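Local coordinates for protein taurine dioxygenase (Burkholderia ambifaria, PDB 5VN6) that probably acts as an iron-dependent taurine dioxygenase of the TfdA family, and here holds a magnesium ion in its metal site, at residues N144-D147 / H148-Q151; Q231-H234 / Y235-Q239; M270-P273 / P274-R277; D34-F37 / A38-T42. All coordinates share one frame; numbering follows the deposited sequence.

Contact 1 (N144-D147 / H148-Q151); sequences NLPD and HVKQ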
loop_
_atom_site.group_PDB
_atom_site.type_symbol
_atom_site.label_atom_id
_atom_site.label_comp_id
_atom_site.label_asym_id
_atom_site.label_seq_id
_atom_site.Cartn_x
_atom_site.Cartn_y
_atom_site.Cartn_z
ATOM N N ASN A 144 9.779 -4.020 -14.272
ATOM C CA ASN A 144 8.478 -4.478 -14.756
ATOM C C ASN A 144 7.748 -3.475 -15.647
ATOM O O ASN A 144 6.675 -3.806 -16.159
ATOM C CB ASN A 144 7.571 -4.847 -13.574
ATOM C CG ASN A 144 8.086 -6.030 -12.812
ATOM O OD1 ASN A 144 8.833 -6.835 -13.349
ATOM N ND2 ASN A 144 7.666 -6.165 -11.567
ATOM N N LEU A 145 8.278 -2.272 -15.841
ATOM C CA LEU A 145 7.687 -1.345 -16.801
ATOM C C LEU A 145 7.548 -2.007 -18.167
ATOM O O LEU A 145 8.314 -2.920 -18.493
ATOM C CB LEU A 145 8.530 -0.073 -16.936
ATOM C CG LEU A 145 8.550 0.848 -15.722
ATOM C CD1 LEU A 145 9.584 1.965 -15.961
ATOM C CD2 LEU A 145 7.148 1.424 -15.410
ATOM N N PRO A 146 6.560 -1.609 -18.967
ATOM C CA PRO A 146 6.462 -2.140 -20.331
ATOM C C PRO A 146 7.563 -1.593 -21.223
ATOM O O PRO A 146 8.110 -0.509 -20.983
ATOM C CB PRO A 146 5.072 -1.688 -20.803
ATOM C CG PRO A 146 4.608 -0.686 -19.823
ATOM C CD PRO A 146 5.338 -0.902 -18.542
ATOM N N ASP A 147 7.882 -2.368 -22.267
ATOM C CA ASP A 147 9.008 -2.027 -23.132
ATOM C C ASP A 147 8.913 -0.611 -23.681
ATOM O O ASP A 147 9.917 0.109 -23.736
ATOM C CB ASP A 147 9.113 -3.023 -24.293
ATOM C CG ASP A 147 9.564 -4.386 -23.844
ATOM O OD1 ASP A 147 10.221 -4.456 -22.782
ATOM O OD2 ASP A 147 9.277 -5.377 -24.553
ATOM N N HIS A 148 7.718 -0.188 -24.104
ATOM C CA HIS A 148 7.610 1.132 -24.713
ATOM C C HIS A 148 7.802 2.241 -23.684
ATOM O O HIS A 148 8.186 3.357 -24.050
ATOM C CB HIS A 148 6.271 1.279 -25.446
ATOM C CG HIS A 148 5.102 1.526 -24.540
ATOM N ND1 HIS A 148 4.336 0.504 -24.019
ATOM C CD2 HIS A 148 4.555 2.677 -24.081
ATOM C CE1 HIS A 148 3.379 1.015 -23.260
ATOM N NE2 HIS A 148 3.490 2.332 -23.283
ATOM N N VAL A 149 7.536 1.972 -22.404
ATOM C CA VAL A 149 7.814 2.979 -21.381
ATOM C C VAL A 149 9.311 3.059 -21.127
ATOM O O VAL A 149 9.860 4.144 -20.910
ATOM C CB VAL A 149 7.045 2.683 -20.075
ATOM C CG1 VAL A 149 7.383 3.770 -18.990
ATOM C CG2 VAL A 149 5.537 2.638 -20.335
ATOM N N LYS A 150 9.990 1.911 -21.119
ATOM C CA LYS A 150 11.430 1.919 -20.904
ATOM C C LYS A 150 12.144 2.686 -22.012
ATOM O O LYS A 150 13.039 3.497 -21.741
ATOM C CB LYS A 150 11.957 0.485 -20.817
ATOM C CG LYS A 150 11.561 -0.251 -19.537
ATOM C CD LYS A 150 12.125 -1.668 -19.554
ATOM C CE LYS A 150 11.750 -2.426 -18.294
ATOM N NZ LYS A 150 12.188 -3.850 -18.307
ATOM N N GLN A 151 11.754 2.444 -23.265
ATOM C CA GLN A 151 12.316 3.200 -24.382
ATOM C C GLN A 151 12.037 4.693 -24.235
ATOM O O GLN A 151 12.929 5.525 -24.429
ATOM C CB GLN A 151 11.753 2.671 -25.700
ATOM C CG GLN A 151 12.117 1.224 -25.991
ATOM C CD GLN A 151 11.245 0.610 -27.065
ATOM O OE1 GLN A 151 10.833 1.288 -28.010
ATOM N NE2 GLN A 151 10.978 -0.688 -26.940
HETATM O O HOH W 1 9.783 -4.414 -20.252
#
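The backbone turns from an extended run at L145 and P146 into helix 147-153, and P146 O accepts the first helical bond, from K150 N at 3.1 Å (N-H...O angle 159°). V149 N also reaches P146 O, but its bond is bent and weak. One turn on, Q151 N donates to D147 O at 3.0 Å and 171°. P146 is thus the N-cap residue and uses its carbonyl; its ring has no side-chain acceptor to offer. The ring packs instead. P146 CG presses on V149 CG2 at 3.5 Å, tighter than a usual carbon contact. The same methyl of V149 lies above one face of the H148 ring, offset toward its rim. H148 CG sits between its backbone N and carbonyl carbon (chi1 77°), and this swings the ring back to P146, where ND1 is 4.0 Å from P146 CB. K150 runs fully extended back along the chain, and its CG lies 4.0 Å from L145 CB. K150 NZ is hydrogen-bonded to E143 O and donates to a water. That water donates to L145 O at 2.7 Å and to D147 OD1 at 2.6 Å, so it ties three residues together at the start of the helix. The carboxylate of D147 and NZ of K150 do not touch directly. L145 CD1 touches V149 CG1, and the two side chains cross at about a right angle. L145, P146 and V149 all lean on Y235, and V149 also on L236, so this turn after helix 138-143 seats helix 147-153 against helix 228-237.

Contact 2 (Q231-H234 / Y235-Q239); sequences QLLH and YLIGQ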
loop_
_atom_site.group_PDB
_atom_site.type_symbol
_atom_site.label_atom_id
_atom_site.label_comp_id
_atom_site.label_asym_id
_atom_site.label_seq_id
_atom_site.Cartn_x
_atom_site.Cartn_y
_atom_site.Cartn_z
ATOM N N GLN A 231 1.502 13.561 -17.457
ATOM C CA GLN A 231 0.792 12.294 -17.338
ATOM C C GLN A 231 1.767 11.117 -17.224
ATOM O O GLN A 231 1.557 10.195 -16.423
ATOM C CB GLN A 231 -0.167 12.140 -18.523
ATOM C CG GLN A 231 -1.425 13.040 -18.419
ATOM C CD GLN A 231 -2.253 13.063 -19.711
ATOM O OE1 GLN A 231 -1.742 12.762 -20.778
ATOM N NE2 GLN A 231 -3.539 13.384 -19.602
ATOM N N LEU A 232 2.851 11.139 -17.998
ATOM C CA LEU A 232 3.854 10.088 -17.880
ATOM C C LEU A 232 4.501 10.103 -16.508
ATOM O O LEU A 232 4.711 9.043 -15.898
ATOM C CB LEU A 232 4.926 10.246 -18.969
ATOM C CG LEU A 232 6.114 9.268 -18.901
ATOM C CD1 LEU A 232 5.670 7.801 -19.026
ATOM C CD2 LEU A 232 7.151 9.609 -19.974
ATOM N N LEU A 233 4.817 11.300 -15.998
ATOM C CA LEU A 233 5.424 11.385 -14.676
ATOM C C LEU A 233 4.494 10.806 -13.619
ATOM O O LEU A 233 4.928 10.018 -12.763
ATOM C CB LEU A 233 5.806 12.838 -14.362
ATOM C CG LEU A 233 6.402 13.114 -12.974
ATOM C CD1 LEU A 233 7.682 12.296 -12.742
ATOM C CD2 LEU A 233 6.639 14.597 -12.715
ATOM N N HIS A 234 3.195 11.127 -13.705
ATOM C CA HIS A 234 2.226 10.561 -12.763
ATOM C C HIS A 234 2.200 9.042 -12.830
ATOM O O HIS A 234 2.139 8.371 -11.792
ATOM C CB HIS A 234 0.838 11.140 -13.029
ATOM C CG HIS A 234 0.752 12.601 -12.724
ATOM N ND1 HIS A 234 -0.274 13.408 -13.166
ATOM C CD2 HIS A 234 1.598 13.409 -12.035
ATOM C CE1 HIS A 234 -0.068 14.649 -12.749
ATOM N NE2 HIS A 234 1.056 14.674 -12.049
ATOM N N TYR A 235 2.273 8.488 -14.042
ATOM C CA TYR A 235 2.294 7.041 -14.199
ATOM C C TYR A 235 3.523 6.435 -13.528
ATOM O O TYR A 235 3.430 5.396 -12.864
ATOM C CB TYR A 235 2.252 6.693 -15.690
ATOM C CG TYR A 235 2.534 5.241 -15.993
ATOM C CD1 TYR A 235 1.505 4.288 -16.017
ATOM C CD2 TYR A 235 3.830 4.816 -16.270
ATOM C CE1 TYR A 235 1.778 2.942 -16.315
ATOM C CE2 TYR A 235 4.101 3.497 -16.562
ATOM C CZ TYR A 235 3.077 2.571 -16.591
ATOM O OH TYR A 235 3.391 1.274 -16.864
ATOM N N LEU A 236 4.680 7.080 -13.689
ATOM C CA LEU A 236 5.917 6.590 -13.088
ATOM C C LEU A 236 5.883 6.674 -11.560
ATOM O O LEU A 236 6.122 5.671 -10.877
ATOM C CB LEU A 236 7.109 7.380 -13.652
ATOM C CG LEU A 236 7.385 7.154 -15.136
ATOM C CD1 LEU A 236 8.612 7.956 -15.697
ATOM C CD2 LEU A 236 7.535 5.627 -15.430
ATOM N N ILE A 237 5.574 7.850 -10.997
ATOM C CA ILE A 237 5.591 7.960 -9.539
ATOM C C ILE A 237 4.536 7.062 -8.908
ATOM O O ILE A 237 4.709 6.608 -7.769
ATOM C CB ILE A 237 5.403 9.406 -9.030
ATOM C CG1 ILE A 237 3.962 9.871 -9.270
ATOM C CG2 ILE A 237 6.517 10.363 -9.556
ATOM C CD1 ILE A 237 3.552 11.055 -8.408
ATOM N N GLY A 238 3.423 6.813 -9.607
ATOM C CA GLY A 238 2.412 5.908 -9.082
ATOM C C GLY A 238 2.826 4.444 -9.048
ATOM O O GLY A 238 2.079 3.619 -8.510
ATOM N N GLN A 239 3.945 4.090 -9.676
ATOM C CA GLN A 239 4.408 2.707 -9.613
ATOM C C GLN A 239 4.738 2.317 -8.180
ATOM O O GLN A 239 4.600 1.146 -7.812
ATOM C CB GLN A 239 5.629 2.499 -10.543
ATOM C CG GLN A 239 5.358 2.744 -12.055
ATOM C CD GLN A 239 4.241 1.826 -12.636
ATOM O OE1 GLN A 239 4.361 0.593 -12.623
ATOM N NE2 GLN A 239 3.162 2.434 -13.135
#
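The last turns of helix 228-237 hold this contact, a run of i to i+4 backbone hydrogen bonds that passes into a short 3-10 segment at G238 and Q239. L233 and I237 touch across it: L233 CD1 lies 3.9 Å from I237 CG2, and the two side chains meet at a slant. L233 CG is anti to the backbone N (chi1 177°), which lets its branch run forward along the helix to that methyl. L232 CG and L236 CD1 make a looser pair at 4.3 Å. Four backbone bonds carry the turns. I237 N to L233 O is the straightest, at 2.9 Å and 175°. G238 N still reaches H234 O, and then Q239 N takes L236 O, a three-residue step. The side chain of Q239 folds back on the helix. Its NE2 donates to Y235 O at 3.0 Å, approaching from above the carbonyl plane. The same NE2 stands 3.4 Å above the plane of the Y235 ring, over its centre. L232, L233 and L236 pack on F210 of strand 207-210, and L232 and L236 also on I153 of helix 147-153. The chemistry is therefore split. Leucine branches join the helix to its neighbours. Q239 donates to two carbonyls of the last turns, one from its backbone and one from its side chain. The side-chain bond holds the amide over the Y235 ring, where the two meet by contact and not through an N-H aimed at the face.

Contact 3 (M270-P273 / P274-R277); sequences MDYP and PCVR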
loop_
_atom_site.group_PDB
_atom_site.type_symbol
_atom_site.label_atom_id
_atom_site.label_comp_id
_atom_site.label_asym_id
_atom_site.label_seq_id
_atom_site.Cartn_x
_atom_site.Cartn_y
_atom_site.Cartn_z
ATOM N N MET A 270 0.443 7.772 8.362
ATOM C CA MET A 270 -0.027 8.705 9.369
ATOM C C MET A 270 -1.475 8.396 9.743
ATOM O O MET A 270 -2.356 9.242 9.569
ATOM C CB MET A 270 0.094 10.137 8.858
ATOM C CG MET A 270 0.536 11.119 9.916
ATOM S SD MET A 270 2.317 10.999 10.097
ATOM C CE MET A 270 2.836 11.586 8.485
ATOM N N ASP A 271 -1.724 7.184 10.243
ATOM C CA ASP A 271 -3.051 6.759 10.666
ATOM C C ASP A 271 -3.349 7.085 12.118
ATOM O O ASP A 271 -4.469 6.822 12.571
ATOM C CB ASP A 271 -3.233 5.245 10.447
ATOM C CG ASP A 271 -2.189 4.413 11.183
ATOM O OD1 ASP A 271 -1.080 4.938 11.428
ATOM O OD2 ASP A 271 -2.460 3.236 11.505
ATOM N N TYR A 272 -2.354 7.713 12.879
ATOM C CA TYR A 272 -2.533 7.807 14.320
ATOM C C TYR A 272 -2.936 9.213 14.752
ATOM O O TYR A 272 -2.552 10.205 14.124
ATOM C CB TYR A 272 -1.261 7.396 15.080
ATOM C CG TYR A 272 0.048 8.026 14.626
ATOM C CD1 TYR A 272 0.572 9.133 15.286
ATOM C CD2 TYR A 272 0.777 7.495 13.566
ATOM C CE1 TYR A 272 1.774 9.707 14.890
ATOM C CE2 TYR A 272 1.984 8.063 13.165
ATOM C CZ TYR A 272 2.473 9.171 13.832
ATOM O OH TYR A 272 3.667 9.745 13.448
ATOM N N PRO A 273 -3.732 9.281 15.818
ATOM C CA PRO A 273 -4.071 10.567 16.447
ATOM C C PRO A 273 -2.856 11.178 17.125
ATOM O O PRO A 273 -1.798 10.533 17.208
ATOM C CB PRO A 273 -5.147 10.179 17.478
ATOM C CG PRO A 273 -5.635 8.829 17.061
ATOM C CD PRO A 273 -4.455 8.156 16.436
ATOM N N PRO A 274 -2.957 12.420 17.609
ATOM C CA PRO A 274 -1.815 13.038 18.308
ATOM C C PRO A 274 -1.339 12.168 19.459
ATOM O O PRO A 274 -2.100 11.837 20.371
ATOM C CB PRO A 274 -2.387 14.369 18.810
ATOM C CG PRO A 274 -3.520 14.663 17.910
ATOM C CD PRO A 274 -4.105 13.341 17.521
ATOM N N CYS A 275 -0.065 11.799 19.414
ATOM C CA CYS A 275 0.509 10.947 20.442
ATOM C C CYS A 275 2.007 11.201 20.511
ATOM O O CYS A 275 2.571 11.953 19.711
ATOM C CB CYS A 275 0.219 9.472 20.156
ATOM S SG CYS A 275 1.162 8.827 18.756
ATOM N N VAL A 276 2.656 10.543 21.465
ATOM C CA VAL A 276 4.088 10.690 21.670
ATOM C C VAL A 276 4.760 9.487 21.031
ATOM O O VAL A 276 4.552 8.345 21.455
ATOM C CB VAL A 276 4.441 10.798 23.162
ATOM N N ARG A 277 5.561 9.747 20.007
ATOM C CA ARG A 277 6.366 8.725 19.361
ATOM C C ARG A 277 7.771 9.277 19.218
ATOM O O ARG A 277 7.949 10.411 18.759
ATOM C CB ARG A 277 5.813 8.352 17.994
ATOM C CG ARG A 277 6.368 7.059 17.453
ATOM C CD ARG A 277 5.623 6.658 16.212
ATOM N NE ARG A 277 6.158 7.346 15.040
ATOM C CZ ARG A 277 6.365 6.771 13.858
ATOM N NH1 ARG A 277 6.086 5.487 13.678
ATOM N NH2 ARG A 277 6.862 7.481 12.856
#
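Two torsions bring Y272 and C275 together: Y272 CG (chi1 49°) and C275 SG (chi1 72°) each stand between their own backbone N and carbonyl carbon. Both side chains thereby turn into the same side of the loop. C275 SG reaches Y272 CD1 at 3.5 Å. It lies 4.5 Å from the ring centroid and 54° off the ring normal, an oblique sulfur-aromatic contact. R277 comes in from farther along the chain. Its side chain bends at chi3 and crosses Y272 at about a right angle. Y272 OH lies over one face of the guanidinium, 3.8 Å from R277 NE. This is packing, with no hydrogen bond between them. The R277 side chain is about 10 Å from the magnesium ion. At the turn itself P273 and P274 follow directly, and the two proline rings restrict the backbone there. R277 NH1 makes a weak hydrogen bond to G131 O. D271 OD1 accepts one from G131 N, and D271 OD2 one from C16 N of the second subunit. Y272 packs on C16 of that subunit too. The arrangement is a proline-bearing loop that links strand 264-268 of one sheet, which carries the metal ligand H266, to strand 278-284 of another.

Contact 4 (D34-F37 / A38-T42); sequences DGLF and AEIRT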
loop_
_atom_site.group_PDB
_atom_site.type_symbol
_atom_site.label_atom_id
_atom_site.label_comp_id
_atom_site.label_asym_id
_atom_site.label_seq_id
_atom_site.Cartn_x
_atom_site.Cartn_y
_atom_site.Cartn_z
ATOM N N ASP A 34 33.939 -7.579 11.440
ATOM C CA ASP A 34 33.939 -7.230 10.021
ATOM C C ASP A 34 33.183 -8.249 9.182
ATOM O O ASP A 34 32.557 -7.885 8.180
ATOM C CB ASP A 34 35.376 -7.085 9.516
ATOM C CG ASP A 34 36.061 -5.849 10.058
ATOM O OD1 ASP A 34 35.413 -5.074 10.792
ATOM O OD2 ASP A 34 37.252 -5.650 9.747
ATOM N N GLY A 35 33.280 -9.531 9.528
ATOM C CA GLY A 35 32.522 -10.537 8.803
ATOM C C GLY A 35 31.024 -10.360 8.971
ATOM O O GLY A 35 30.271 -10.384 7.991
ATOM N N LEU A 36 30.575 -10.114 10.206
ATOM C CA LEU A 36 29.150 -9.891 10.419
ATOM C C LEU A 36 28.674 -8.663 9.653
ATOM O O LEU A 36 27.609 -8.689 9.021
ATOM C CB LEU A 36 28.839 -9.756 11.911
ATOM C CG LEU A 36 27.375 -9.382 12.205
ATOM C CD1 LEU A 36 26.423 -10.424 11.627
ATOM C CD2 LEU A 36 27.117 -9.215 13.686
ATOM N N PHE A 37 29.454 -7.578 9.677
ATOM C CA PHE A 37 29.020 -6.391 8.950
ATOM C C PHE A 37 28.965 -6.635 7.450
ATOM O O PHE A 37 28.060 -6.129 6.775
ATOM C CB PHE A 37 29.919 -5.184 9.210
ATOM C CG PHE A 37 29.460 -3.986 8.448
ATOM C CD1 PHE A 37 28.321 -3.317 8.843
ATOM C CD2 PHE A 37 30.099 -3.590 7.286
ATOM C CE1 PHE A 37 27.841 -2.247 8.132
ATOM C CE2 PHE A 37 29.626 -2.516 6.561
ATOM C CZ PHE A 37 28.493 -1.842 6.984
ATOM N N ALA A 38 29.959 -7.344 6.901
ATOM C CA ALA A 38 29.958 -7.652 5.473
ATOM C C ALA A 38 28.672 -8.361 5.053
ATOM O O ALA A 38 28.045 -7.996 4.049
ATOM C CB ALA A 38 31.183 -8.500 5.118
ATOM N N GLU A 39 28.255 -9.368 5.822
ATOM C CA GLU A 39 27.035 -10.096 5.488
ATOM C C GLU A 39 25.803 -9.193 5.555
ATOM O O GLU A 39 24.953 -9.221 4.658
ATOM C CB GLU A 39 26.880 -11.297 6.417
ATOM C CG GLU A 39 27.116 -12.635 5.732
ATOM C CD GLU A 39 26.075 -12.958 4.667
ATOM O OE1 GLU A 39 26.441 -12.986 3.474
ATOM O OE2 GLU A 39 24.895 -13.182 5.020
ATOM N N ILE A 40 25.691 -8.382 6.608
ATOM C CA ILE A 40 24.581 -7.443 6.713
ATOM C C ILE A 40 24.545 -6.527 5.499
ATOM O O ILE A 40 23.478 -6.252 4.936
ATOM C CB ILE A 40 24.696 -6.637 8.018
ATOM C CG1 ILE A 40 24.552 -7.565 9.231
ATOM C CG2 ILE A 40 23.670 -5.510 8.038
ATOM C CD1 ILE A 40 24.617 -6.836 10.574
ATOM N N ARG A 41 25.713 -6.034 5.082
ATOM C CA ARG A 41 25.774 -5.193 3.894
ATOM C C ARG A 41 25.310 -5.957 2.659
ATOM O O ARG A 41 24.535 -5.436 1.844
ATOM C CB ARG A 41 27.189 -4.661 3.706
ATOM C CG ARG A 41 27.373 -3.927 2.422
ATOM C CD ARG A 41 28.750 -3.277 2.348
ATOM N NE ARG A 41 28.912 -2.652 1.045
ATOM C CZ ARG A 41 29.212 -3.324 -0.063
ATOM N NH1 ARG A 41 29.418 -4.635 -0.012
ATOM N NH2 ARG A 41 29.324 -2.682 -1.219
ATOM N N THR A 42 25.783 -7.196 2.498
ATOM C CA THR A 42 25.324 -7.996 1.368
ATOM C C THR A 42 23.807 -8.152 1.408
ATOM O O THR A 42 23.128 -7.934 0.397
ATOM C CB THR A 42 26.019 -9.355 1.364
ATOM O OG1 THR A 42 27.411 -9.179 1.044
ATOM C CG2 THR A 42 25.404 -10.262 0.333
#
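L36 and I40 meet on one side of helix 34-47, with L36 CG 4.1 Å from I40 CD1. The two side chains slant across each other. L36 has CG anti to the backbone N (chi1 174°), which brings CD1 as well as CG against I40 CD1. I40 differs: its CG1 is anti to the carbonyl carbon (chi1 -64°), and this lays CG1 3.3 Å from L36 O. F37 also has CG anti to the backbone N, and its ring reaches along the helix until CE2 is 4.3 Å from R41 CB. The ring then meets F69 edge-to-face. These residues form the first turns of a regular alpha-helix that packs on helix 27-32, where L36 and I40 both lie on A30. Its i to i+4 bonds run from A38 N to D34 O at 2.9 Å through to R41 N to F37 O, also 2.9 Å. R41 keeps an extended chain from CG to NE, and its NH2 forms a salt bridge with E195. D34 OD1 pairs likewise with R68. E39 bends at chi2 (-66°), and its OE2 accepts a hydrogen bond from Q43 NE2. A38 CB rests 3.4 Å from D34 O.

How the contacts relate
Along the chain the order is contact 4, contact 1, contact 2, contact 3. Contacts 1 and 2 are neighbours, with centres 12 Å apart. They touch where P146 CD meets Y235 OH at 3.4 Å and V149 CG1 meets L236 CD2 at 4.0 Å, so helices 147-153 and 228-237 pack together although some 80 residues separate them. Contacts 3 and 4 stand apart from this pair and from each other; their centres are 35 Å apart. Contact 1 lies about 39 Å from contact 3, centre to centre, across the chain's centre. Contact 3 joins two strands of different sheets, and of the four it alone touches the second subunit.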